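Local coordinates for quinonprotein alcohol dehydrogenase-like protein (Bacteroides thetaiotaomicron VPI-5482, PDB 4R5O) that is of unknown function but binds calcium and joins an immunoglobulin-like beta-sandwich domain to a seven-bladed beta-propeller of the YVTN repeat family, at residues G198-T201 with I205-I208; A181-N186 with L213-I218; K152-V157 with L190-E195. All coordinates share one frame; numbering follows the deposited sequence.

Contact 1 of 3, residues G198-T201 with I205-I208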
ATOM      1  N   GLY A 198       8.255  11.560  10.632  1.00 36.80           N
ATOM      2  CA  GLY A 198       8.357  11.419   9.183  1.00 35.57           C
ATOM      3  C   GLY A 198       8.519  12.774   8.522  1.00 37.85           C
ATOM      4  O   GLY A 198       8.469  13.806   9.191  1.00 38.47           O
ATOM      5  N   LEU A 199       8.726  12.795   7.211  1.00 35.06           N
ATOM      6  CA  LEU A 199       8.832  14.041   6.430  1.00 34.49           C
ATOM      7  C   LEU A 199       7.878  14.021   5.284  1.00 36.91           C
ATOM      8  O   LEU A 199       7.765  13.002   4.611  1.00 37.79           O
ATOM      9  CB  LEU A 199      10.243  14.321   5.878  1.00 34.76           C
ATOM     10  CG  LEU A 199      11.435  14.453   6.782  1.00 40.00           C
ATOM     11  CD1 LEU A 199      12.691  14.507   5.915  1.00 40.88           C
ATOM     12  CD2 LEU A 199      11.341  15.690   7.726  1.00 40.57           C
ATOM     13  N   VAL A 200       7.196  15.132   5.046  1.00 32.44           N
ATOM     14  CA  VAL A 200       6.304  15.289   3.904  1.00 31.20           C
ATOM     15  C   VAL A 200       6.868  16.450   3.091  1.00 34.05           C
ATOM     16  O   VAL A 200       7.098  17.539   3.624  1.00 33.23           O
ATOM     17  CB  VAL A 200       4.811  15.459   4.299  1.00 34.94           C
ATOM     18  CG1 VAL A 200       3.965  15.851   3.080  1.00 34.95           C
ATOM     19  CG2 VAL A 200       4.255  14.195   4.992  1.00 33.28           C
ATOM     20  N   THR A 201       7.191  16.184   1.828  1.00 30.80           N
ATOM     21  CA  THR A 201       7.788  17.183   0.932  1.00 30.15           C
ATOM     22  C   THR A 201       6.882  17.332  -0.317  1.00 35.25           C
ATOM     23  O   THR A 201       5.999  16.491  -0.577  1.00 34.99           O
ATOM     24  CB  THR A 201       9.239  16.783   0.592  1.00 37.57           C
ATOM     25  OG1 THR A 201       9.253  15.473   0.045  1.00 33.52           O
ATOM     26  CG2 THR A 201      10.174  16.784   1.837  1.00 39.41           C
ATOM     27  N   ILE A 205       9.885  21.306   2.964  1.00 38.93           N
ATOM     28  CA  ILE A 205      10.008  20.190   3.917  1.00 37.21           C
ATOM     29  C   ILE A 205       9.102  20.423   5.124  1.00 41.27           C
ATOM     30  O   ILE A 205       9.180  21.464   5.795  1.00 39.22           O
ATOM     31  CB  ILE A 205      11.476  19.949   4.401  1.00 38.62           C
ATOM     32  CG1 ILE A 205      12.454  19.837   3.213  1.00 38.85           C
ATOM     33  CG2 ILE A 205      11.558  18.732   5.348  1.00 36.39           C
ATOM     34  CD1 ILE A 205      13.866  19.938   3.579  1.00 45.68           C
ATOM     35  N   ARG A 206       8.291  19.398   5.429  1.00 37.54           N
ATOM     36  CA  ARG A 206       7.410  19.354   6.592  1.00 35.54           C
ATOM     37  C   ARG A 206       7.742  18.170   7.452  1.00 37.82           C
ATOM     38  O   ARG A 206       7.882  17.074   6.917  1.00 37.00           O
ATOM     39  CB  ARG A 206       5.932  19.284   6.186  1.00 31.83           C
ATOM     40  CG  ARG A 206       5.462  20.407   5.324  1.00 34.97           C
ATOM     41  CD  ARG A 206       4.201  19.951   4.663  1.00 44.69           C
ATOM     42  NE  ARG A 206       3.625  20.974   3.796  1.00 40.29           N
ATOM     43  CZ  ARG A 206       2.697  21.837   4.190  1.00 54.68           C
ATOM     44  NH1 ARG A 206       2.251  21.819   5.449  1.00 39.24           N
ATOM     45  NH2 ARG A 206       2.212  22.731   3.339  1.00 36.26           N
ATOM     46  N   ARG A 207       7.876  18.374   8.769  1.00 34.45           N
ATOM     47  CA  ARG A 207       8.055  17.270   9.709  1.00 33.86           C
ATOM     48  C   ARG A 207       6.708  16.871  10.187  1.00 38.46           C
ATOM     49  O   ARG A 207       5.941  17.741  10.576  1.00 40.65           O
ATOM     50  CB  ARG A 207       8.986  17.642  10.882  1.00 33.57           C
ATOM     51  CG  ARG A 207       9.206  16.478  11.871  1.00 32.11           C
ATOM     52  CD  ARG A 207      10.069  16.849  13.054  1.00 39.94           C
ATOM     53  NE  ARG A 207       9.498  17.932  13.855  1.00 41.75           N
ATOM     54  CZ  ARG A 207       9.927  19.194  13.841  1.00 57.71           C
ATOM     55  NH1 ARG A 207      10.983  19.540  13.108  1.00 42.00           N
ATOM     56  NH2 ARG A 207       9.331  20.109  14.589  1.00 41.94           N
ATOM     57  N   ILE A 208       6.396  15.594  10.162  1.00 34.38           N
ATOM     58  CA  ILE A 208       5.107  15.111  10.664  1.00 33.74           C
ATOM     59  C   ILE A 208       5.376  14.174  11.877  1.00 39.78           C
ATOM     60  O   ILE A 208       6.307  13.364  11.851  1.00 37.28           O
ATOM     61  CB  ILE A 208       4.236  14.425   9.542  1.00 35.45           C
ATOM     62  CG1 ILE A 208       2.813  14.038  10.077  1.00 34.58           C
ATOM     63  CG2 ILE A 208       4.956  13.246   8.828  1.00 31.67           C
ATOM     64  CD1 ILE A 208       1.733  13.905   9.046  1.00 35.89           C
TER

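Contact 2 of 3, residues A181-N186 with L213-I218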
ATOM      1  N   ALA A 181      -4.863  12.568   8.752  1.00 35.71           N
ATOM      2  CA  ALA A 181      -4.850  14.007   9.002  1.00 36.08           C
ATOM      3  C   ALA A 181      -4.566  14.802   7.741  1.00 40.26           C
ATOM      4  O   ALA A 181      -4.100  14.267   6.737  1.00 41.60           O
ATOM      5  CB  ALA A 181      -3.801  14.354  10.052  1.00 36.99           C
ATOM      6  N   VAL A 182      -4.856  16.094   7.815  1.00 35.40           N
ATOM      7  CA  VAL A 182      -4.627  17.096   6.781  1.00 34.01           C
ATOM      8  C   VAL A 182      -3.186  17.526   6.872  1.00 38.91           C
ATOM      9  O   VAL A 182      -2.677  17.679   7.979  1.00 37.98           O
ATOM     10  CB  VAL A 182      -5.615  18.292   6.988  1.00 36.30           C
ATOM     11  CG1 VAL A 182      -5.363  19.436   6.006  1.00 35.97           C
ATOM     12  CG2 VAL A 182      -7.067  17.841   6.945  1.00 35.02           C
ATOM     13  N   VAL A 183      -2.505  17.706   5.733  1.00 36.95           N
ATOM     14  CA  VAL A 183      -1.120  18.199   5.695  1.00 36.00           C
ATOM     15  C   VAL A 183      -1.140  19.389   4.736  1.00 40.16           C
ATOM     16  O   VAL A 183      -1.047  20.540   5.164  1.00 41.55           O
ATOM     17  CB  VAL A 183      -0.065  17.115   5.334  1.00 38.80           C
ATOM     18  CG1 VAL A 183       1.350  17.684   5.394  1.00 38.01           C
ATOM     19  CG2 VAL A 183      -0.185  15.891   6.237  1.00 38.20           C
ATOM     20  N   GLY A 184      -1.378  19.101   3.466  1.00 35.34           N
ATOM     21  CA  GLY A 184      -1.505  20.101   2.418  1.00 33.99           C
ATOM     22  C   GLY A 184      -1.696  19.472   1.057  1.00 39.35           C
ATOM     23  O   GLY A 184      -1.427  18.280   0.856  1.00 40.20           O
ATOM     24  N   ALA A 185      -2.185  20.283   0.110  1.00 35.26           N
ATOM     25  CA  ALA A 185      -2.362  19.908  -1.285  1.00 33.39           C
ATOM     26  C   ALA A 185      -1.025  19.812  -2.020  1.00 39.06           C
ATOM     27  O   ALA A 185      -0.065  20.548  -1.686  1.00 38.48           O
ATOM     28  CB  ALA A 185      -3.246  20.931  -1.978  1.00 33.93           C
ATOM     29  N   ASN A 186      -0.970  18.894  -3.023  1.00 36.19           N
ATOM     30  CA  ASN A 186       0.136  18.676  -3.971  1.00 35.37           C
ATOM     31  C   ASN A 186       1.444  18.284  -3.267  1.00 40.59           C
ATOM     32  O   ASN A 186       2.528  18.765  -3.617  1.00 42.01           O
ATOM     33  CB  ASN A 186       0.356  19.943  -4.812  1.00 28.56           C
ATOM     34  CG  ASN A 186      -0.868  20.361  -5.579  1.00 37.74           C
ATOM     35  OD1 ASN A 186      -1.261  21.526  -5.574  1.00 31.45           O
ATOM     36  ND2 ASN A 186      -1.547  19.404  -6.187  1.00 31.10           N
ATOM     37  N   LEU A 213       0.078  13.402  14.418  1.00 43.64           N
ATOM     38  CA  LEU A 213      -0.058  13.707  12.995  1.00 43.08           C
ATOM     39  C   LEU A 213      -0.047  15.246  12.770  1.00 49.09           C
ATOM     40  O   LEU A 213      -0.446  15.719  11.700  1.00 49.92           O
ATOM     41  CB  LEU A 213      -1.294  13.050  12.337  1.00 42.55           C
ATOM     42  CG  LEU A 213      -1.308  11.512  12.327  1.00 45.83           C
ATOM     43  CD1 LEU A 213      -2.421  10.993  11.465  1.00 44.83           C
ATOM     44  CD2 LEU A 213      -0.005  10.950  11.764  1.00 47.56           C
ATOM     45  N   ASN A 214       0.522  16.010  13.732  1.00 45.06           N
ATOM     46  CA  ASN A 214       0.761  17.432  13.533  1.00 44.47           C
ATOM     47  C   ASN A 214       1.978  17.574  12.655  1.00 46.00           C
ATOM     48  O   ASN A 214       2.867  16.725  12.735  1.00 45.27           O
ATOM     49  CB  ASN A 214       0.918  18.191  14.863  1.00 50.01           C
ATOM     50  CG  ASN A 214      -0.390  18.414  15.618  1.00 92.62           C
ATOM     51  OD1 ASN A 214      -1.459  18.731  15.046  1.00 81.42           O
ATOM     52  ND2 ASN A 214      -0.313  18.351  16.939  1.00 93.40           N
ATOM     53  N   ASN A 215       2.001  18.588  11.776  1.00 43.38           N
ATOM     54  CA  ASN A 215       3.143  18.811  10.894  1.00 43.23           C
ATOM     55  C   ASN A 215       3.648  20.233  11.070  1.00 46.42           C
ATOM     56  O   ASN A 215       2.894  21.125  11.444  1.00 45.72           O
ATOM     57  CB  ASN A 215       2.841  18.511   9.409  1.00 43.09           C
ATOM     58  CG  ASN A 215       1.991  19.517   8.704  1.00 63.04           C
ATOM     59  OD1 ASN A 215       2.493  20.458   8.055  1.00 59.23           O
ATOM     60  ND2 ASN A 215       0.696  19.320   8.788  1.00 49.87           N
ATOM     61  N   VAL A 216       4.955  20.414  10.869  1.00 43.60           N
ATOM     62  CA  VAL A 216       5.661  21.697  10.984  1.00 42.19           C
ATOM     63  C   VAL A 216       6.317  21.923   9.656  1.00 46.30           C
ATOM     64  O   VAL A 216       7.023  21.041   9.172  1.00 45.50           O
ATOM     65  CB  VAL A 216       6.669  21.750  12.176  1.00 45.20           C
ATOM     66  CG1 VAL A 216       7.437  23.065  12.202  1.00 44.84           C
ATOM     67  CG2 VAL A 216       5.982  21.501  13.520  1.00 44.99           C
ATOM     68  N   ARG A 217       6.069  23.081   9.054  1.00 43.91           N
ATOM     69  CA  ARG A 217       6.665  23.453   7.782  1.00 44.91           C
ATOM     70  C   ARG A 217       8.034  24.090   8.078  1.00 49.75           C
ATOM     71  O   ARG A 217       8.110  25.247   8.477  1.00 52.09           O
ATOM     72  CB  ARG A 217       5.702  24.379   7.021  1.00 47.99           C
ATOM     73  CG  ARG A 217       6.027  24.549   5.574  1.00 55.17           C
ATOM     74  CD  ARG A 217       4.924  25.259   4.827  1.00 57.94           C
ATOM     75  NE  ARG A 217       5.294  25.381   3.416  1.00 61.07           N
ATOM     76  CZ  ARG A 217       4.564  25.999   2.503  1.00 77.08           C
ATOM     77  NH1 ARG A 217       3.422  26.585   2.842  1.00 64.02           N
ATOM     78  NH2 ARG A 217       4.978  26.060   1.246  1.00 73.76           N
ATOM     79  N   ILE A 218       9.101  23.290   7.942  1.00 44.99           N
ATOM     80  CA  ILE A 218      10.482  23.677   8.253  1.00 44.74           C
ATOM     81  C   ILE A 218      11.083  24.503   7.121  1.00 47.06           C
ATOM     82  O   ILE A 218      11.579  25.595   7.340  1.00 47.81           O
ATOM     83  CB  ILE A 218      11.318  22.409   8.504  1.00 47.95           C
ATOM     84  CG1 ILE A 218      10.810  21.631   9.712  1.00 47.20           C
ATOM     85  CG2 ILE A 218      12.783  22.771   8.666  1.00 51.51           C
ATOM     86  CD1 ILE A 218      11.352  20.180   9.639  1.00 60.18           C
TER
HETATM   87  O   HOH W   1      -0.717  17.396   9.715  1.00 46.48           O

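Contact 3 of 3, residues K152-V157 with L190-E195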
ATOM      1  N   LYS A 152       3.506  -0.452  10.113  1.00 38.73           N
ATOM      2  CA  LYS A 152       2.425   0.379   9.598  1.00 37.05           C
ATOM      3  C   LYS A 152       2.661   0.766   8.135  1.00 41.99           C
ATOM      4  O   LYS A 152       3.801   0.845   7.670  1.00 41.49           O
ATOM      5  CB  LYS A 152       2.277   1.679  10.448  1.00 37.83           C
ATOM      6  CG  LYS A 152       2.133   1.514  11.977  1.00 44.85           C
ATOM      7  CD  LYS A 152       0.832   0.810  12.391  1.00 59.52           C
ATOM      8  CE  LYS A 152       0.764   0.355  13.835  1.00 66.25           C
ATOM      9  NZ  LYS A 152       1.654  -0.804  14.111  1.00 85.81           N
ATOM     10  N   PHE A 153       1.573   1.040   7.423  1.00 38.70           N
ATOM     11  CA  PHE A 153       1.612   1.594   6.088  1.00 37.49           C
ATOM     12  C   PHE A 153       1.323   3.071   6.209  1.00 40.87           C
ATOM     13  O   PHE A 153       0.222   3.447   6.610  1.00 39.58           O
ATOM     14  CB  PHE A 153       0.658   0.906   5.097  1.00 39.44           C
ATOM     15  CG  PHE A 153       0.855  -0.566   4.819  1.00 41.99           C
ATOM     16  CD1 PHE A 153       2.129  -1.079   4.577  1.00 44.61           C
ATOM     17  CD2 PHE A 153      -0.248  -1.409   4.614  1.00 43.44           C
ATOM     18  CE1 PHE A 153       2.306  -2.436   4.260  1.00 45.44           C
ATOM     19  CE2 PHE A 153      -0.070  -2.755   4.271  1.00 45.67           C
ATOM     20  CZ  PHE A 153       1.208  -3.262   4.103  1.00 43.57           C
ATOM     21  N   TYR A 154       2.337   3.905   5.977  1.00 38.36           N
ATOM     22  CA  TYR A 154       2.168   5.350   6.006  1.00 38.29           C
ATOM     23  C   TYR A 154       1.882   5.804   4.614  1.00 39.81           C
ATOM     24  O   TYR A 154       2.723   5.618   3.750  1.00 39.39           O
ATOM     25  CB  TYR A 154       3.392   6.063   6.594  1.00 39.66           C
ATOM     26  CG  TYR A 154       3.694   5.649   8.011  1.00 40.05           C
ATOM     27  CD1 TYR A 154       2.998   6.198   9.083  1.00 40.71           C
ATOM     28  CD2 TYR A 154       4.705   4.742   8.288  1.00 41.71           C
ATOM     29  CE1 TYR A 154       3.280   5.833  10.391  1.00 39.98           C
ATOM     30  CE2 TYR A 154       5.005   4.376   9.595  1.00 43.13           C
ATOM     31  CZ  TYR A 154       4.289   4.926  10.643  1.00 51.00           C
ATOM     32  OH  TYR A 154       4.598   4.577  11.930  1.00 56.69           O
ATOM     33  N   LEU A 155       0.671   6.307   4.370  1.00 35.47           N
ATOM     34  CA  LEU A 155       0.238   6.748   3.047  1.00 33.87           C
ATOM     35  C   LEU A 155       0.140   8.274   3.003  1.00 38.58           C
ATOM     36  O   LEU A 155      -0.469   8.898   3.877  1.00 37.70           O
ATOM     37  CB  LEU A 155      -1.113   6.095   2.670  1.00 33.19           C
ATOM     38  CG  LEU A 155      -1.975   6.757   1.576  1.00 37.85           C
ATOM     39  CD1 LEU A 155      -1.343   6.634   0.189  1.00 40.88           C
ATOM     40  CD2 LEU A 155      -3.346   6.163   1.537  1.00 34.53           C
ATOM     41  N   LEU A 156       0.735   8.852   1.947  1.00 35.43           N
ATOM     42  CA  LEU A 156       0.648  10.259   1.594  1.00 34.83           C
ATOM     43  C   LEU A 156      -0.034  10.348   0.252  1.00 38.55           C
ATOM     44  O   LEU A 156       0.469   9.769  -0.718  1.00 39.58           O
ATOM     45  CB  LEU A 156       2.026  10.966   1.590  1.00 34.44           C
ATOM     46  CG  LEU A 156       2.060  12.388   1.030  1.00 37.94           C
ATOM     47  CD1 LEU A 156       1.369  13.357   1.954  1.00 37.51           C
ATOM     48  CD2 LEU A 156       3.472  12.828   0.808  1.00 42.07           C
ATOM     49  N   VAL A 157      -1.178  11.065   0.192  1.00 32.84           N
ATOM     50  CA  VAL A 157      -1.937  11.253  -1.044  1.00 31.14           C
ATOM     51  C   VAL A 157      -1.523  12.608  -1.646  1.00 34.44           C
ATOM     52  O   VAL A 157      -1.635  13.653  -1.003  1.00 36.14           O
ATOM     53  CB  VAL A 157      -3.483  11.128  -0.843  1.00 34.26           C
ATOM     54  CG1 VAL A 157      -4.211  11.224  -2.171  1.00 34.80           C
ATOM     55  CG2 VAL A 157      -3.862   9.816  -0.153  1.00 33.60           C
ATOM     56  N   LEU A 190       7.328  11.405   0.591  1.00 39.25           N
ATOM     57  CA  LEU A 190       7.216  10.863   1.948  1.00 38.72           C
ATOM     58  C   LEU A 190       8.535  10.165   2.384  1.00 43.13           C
ATOM     59  O   LEU A 190       9.135   9.392   1.623  1.00 42.84           O
ATOM     60  CB  LEU A 190       6.027   9.868   2.058  1.00 38.49           C
ATOM     61  CG  LEU A 190       5.721   9.266   3.461  1.00 41.89           C
ATOM     62  CD1 LEU A 190       5.362  10.361   4.473  1.00 40.98           C
ATOM     63  CD2 LEU A 190       4.654   8.201   3.397  1.00 39.40           C
ATOM     64  N   THR A 191       8.953  10.441   3.630  1.00 38.34           N
ATOM     65  CA  THR A 191      10.120   9.878   4.303  1.00 37.39           C
ATOM     66  C   THR A 191       9.734   9.510   5.719  1.00 39.34           C
ATOM     67  O   THR A 191       9.068  10.297   6.372  1.00 40.20           O
ATOM     68  CB  THR A 191      11.321  10.882   4.285  1.00 37.61           C
ATOM     69  OG1 THR A 191      11.518  11.453   2.992  1.00 30.01           O
ATOM     70  CG2 THR A 191      12.619  10.254   4.757  1.00 31.84           C
ATOM     71  N   ILE A 192      10.108   8.330   6.189  1.00 35.71           N
ATOM     72  CA  ILE A 192       9.883   7.952   7.580  1.00 36.84           C
ATOM     73  C   ILE A 192      11.288   7.968   8.224  1.00 39.13           C
ATOM     74  O   ILE A 192      12.175   7.203   7.792  1.00 34.97           O
ATOM     75  CB  ILE A 192       9.081   6.615   7.772  1.00 41.26           C
ATOM     76  CG1 ILE A 192       7.531   6.877   7.788  1.00 42.83           C
ATOM     77  CG2 ILE A 192       9.401   6.021   9.155  1.00 42.46           C
ATOM     78  CD1 ILE A 192       6.875   7.581   6.709  1.00 49.61           C
ATOM     79  N   LEU A 193      11.497   8.918   9.183  1.00 36.14           N
ATOM     80  CA  LEU A 193      12.788   9.134   9.839  1.00 35.52           C
ATOM     81  C   LEU A 193      13.062   8.072  10.884  1.00 41.85           C
ATOM     82  O   LEU A 193      14.196   7.577  10.973  1.00 41.23           O
ATOM     83  CB  LEU A 193      12.868  10.530  10.502  1.00 34.24           C
ATOM     84  CG  LEU A 193      12.576  11.771   9.632  1.00 35.57           C
ATOM     85  CD1 LEU A 193      12.672  13.052  10.446  1.00 34.08           C
ATOM     86  CD2 LEU A 193      13.502  11.870   8.492  1.00 33.19           C
ATOM     87  N   ASN A 194      12.035   7.746  11.696  1.00 40.70           N
ATOM     88  CA  ASN A 194      12.102   6.803  12.816  1.00 41.67           C
ATOM     89  C   ASN A 194      10.688   6.436  13.257  1.00 48.26           C
ATOM     90  O   ASN A 194       9.773   6.564  12.450  1.00 51.22           O
ATOM     91  CB  ASN A 194      12.921   7.404  13.977  1.00 41.90           C
ATOM     92  CG  ASN A 194      12.471   8.757  14.477  1.00 55.80           C
ATOM     93  OD1 ASN A 194      11.274   9.058  14.583  1.00 54.86           O
ATOM     94  ND2 ASN A 194      13.431   9.555  14.909  1.00 38.79           N
ATOM     95  N   GLU A 195      10.495   5.972  14.504  1.00 44.38           N
ATOM     96  CA  GLU A 195       9.174   5.564  14.995  1.00 44.06           C
ATOM     97  C   GLU A 195       8.275   6.740  15.298  1.00 46.19           C
ATOM     98  O   GLU A 195       7.041   6.594  15.274  1.00 45.07           O
ATOM     99  CB  GLU A 195       9.274   4.719  16.282  1.00 46.47           C
ATOM    100  CG  GLU A 195      10.156   3.482  16.247  1.00 63.16           C
ATOM    101  CD  GLU A 195       9.956   2.522  17.411  1.00101.29           C
ATOM    102  OE1 GLU A 195       9.050   2.750  18.247  1.00 91.85           O
ATOM    103  OE2 GLU A 195      10.669   1.493  17.445  1.00112.42           O
TER

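Contact 1 of 3, residues G198-T201 with I205-I208
The beta hairpin of strands 197-201 and 204-209, the two middle strands of a four-stranded propeller blade, brings Gly198 against Ile208 and Val200 against Arg206 as antiparallel hydrogen-bonded pairs. Gly198 N donates to Ile208 O at 2.9 Å, and Ile208 N returns a bond of the same length to Gly198 O. Two residues nearer the turn, Val200 N reaches Arg206 O at 2.8 Å, and Arg206 N answers with a bond to Val200 O at 2.9 Å. Leu199 and Arg207 form the non-hydrogen-bonded pair between them, where the CA of Leu199 lies close to Arg206 O as a CA-H...O contact.

Side chains alternate between the two faces. On one, chi1 of Leu199 (-59°) places CG beside the backbone N, and with chi2 at 171° the CD2 branch reaches Ile205 CG2 at 3.9 Å. Thr201 and Ile205 lie side by side here, with Thr201 CG2 4.1 Å from Ile205 CG1, and Thr201 OG1 bonds to Phe226 N. On the other face, CG2 of Ile208 meets CG2 of Val200 at 4.0 Å and lies 3.6 Å from Gly198 C. Both arginines end outside the pair: Arg206 forms a salt bridge with Asp203 in the turn, and Arg207 bonds to the carbonyls of Leu256 and Ala259. Strands 189-192 and 215-220 flank the hairpin, completing the up-and-down antiparallel sheet typical of a beta-propeller blade.

Contact 2 of 3, residues A181-N186 with L213-I218
Asn215 and Val183 meet across the outer side of two neighbouring blades, with Ala181 and Leu213 touching beside them. The first torsion of Asn215 (chi1 74°) sets CG between the backbone N and the carbonyl carbon, and from there the amide is directed at the loop that follows strand 177-181. Val183 presents CG1, anti to its backbone N (chi1 -177°), and this methyl rests against the amide, 3.8 Å from both Asn215 CG and Asn215 ND2. The two side chains cross at a slant.

No direct hydrogen bond spans the contact; a water does the work. It donates to Val182 O at 2.6 Å and to Leu213 O at 2.6 Å, and accepts from Asn215 ND2 at the same distance, so one molecule ties a carbonyl of the loop to a carbonyl and an amide of the other segment. The other end of the amide is also held, because OD1 accepts from Arg206 NH1, and these two bonds together should fix which way round the amide sits. Were Asn215 an alanine, the water would probably lose its N-H donor, Arg206 NH1 this acceptor, and Val183 CG1 the amide it rests against.

Next to the water the contact turns apolar. CB of Ala181 approaches CB of Leu213 at 3.6 Å and its CD1 at 3.9 Å, and the leucine also packs on Phe167 and Ile169. A small apolar patch therefore adjoins a water-mediated polar bridge, which implies that these two segments meet through a water and van der Waals contact, with no direct hydrogen bond between them.

Contact 3 of 3, residues K152-V157 with L190-E195
The ring of Tyr154 meets Ile192 obliquely, while one of its faces takes CB of Lys152 from its own strand, 3.8 Å above the plane and displaced toward the rim. CG1 of Ile192 approaches CD2 of Tyr154 at 3.6 Å, and the two side chains cross at about a right angle. The terminal CD1 of Ile192 turns back toward the base of the ring, 3.8 Å from Tyr154 CB, so the isoleucine spans from the start of the tyrosine side chain to CE2 along one side. At the far end, Tyr154 OH is hydrogen-bonded to Asn150 OD1, giving the hydroxyl of this buried residue a polar partner, and Ile169 and Leu210 also touch the tyrosine.

Leu190, two residues before Ile192 and on the same side of the strand, extends the contact. Its chi1 of -177° sends CG toward strand 152-158, and chi2 (61°) leaves CD2 4.0 Å from Tyr154 CB. Leu156 comes the other way: the two leucines slide past each other in opposite directions, with CD2 of Leu156 4.1 Å from CB of Leu190. Each has a further apolar neighbour in Val200, and Leu190 touches Phe167 as well.

The strand axes stay 8.4 Å apart at their closest and run at 155° to one another, with no hydrogen bond between the segments. The two strands belong to different sheets, whose side chains meet across this gap. Strand 152-158 belongs to the blade formed by residues 143-181, and strand 189-192 is the first, edge strand of the following one, probably on the side nearer the propeller axis. Side chains such as Tyr154, Leu156, Leu190 and Ile192, interleaved between consecutive antiparallel sheets, are what close adjoining blades together in a beta-propeller.

Overall arrangement
Contact 1 lies within one blade, whereas contacts 2 and 3 join that blade to the preceding one at two places, their centres about 13 Å apart. Contact 1 sits between them, its centre about 7 Å from that of contact 2 and 9 Å from that of contact 3. Backbone bonds continue the sheet on both flanks: Leu199 N probably bonds to Thr191 O at 2.7 Å toward contact 3, and Arg207 N to Val216 O at 2.8 Å toward contact 2. Contacts 2 and 3 lie away from the calcium sites; the Leu199 side chain is about 10 Å from that of calcium-binding Asp252 and about 13 Å from a bound calcium ion, too far for direct contact.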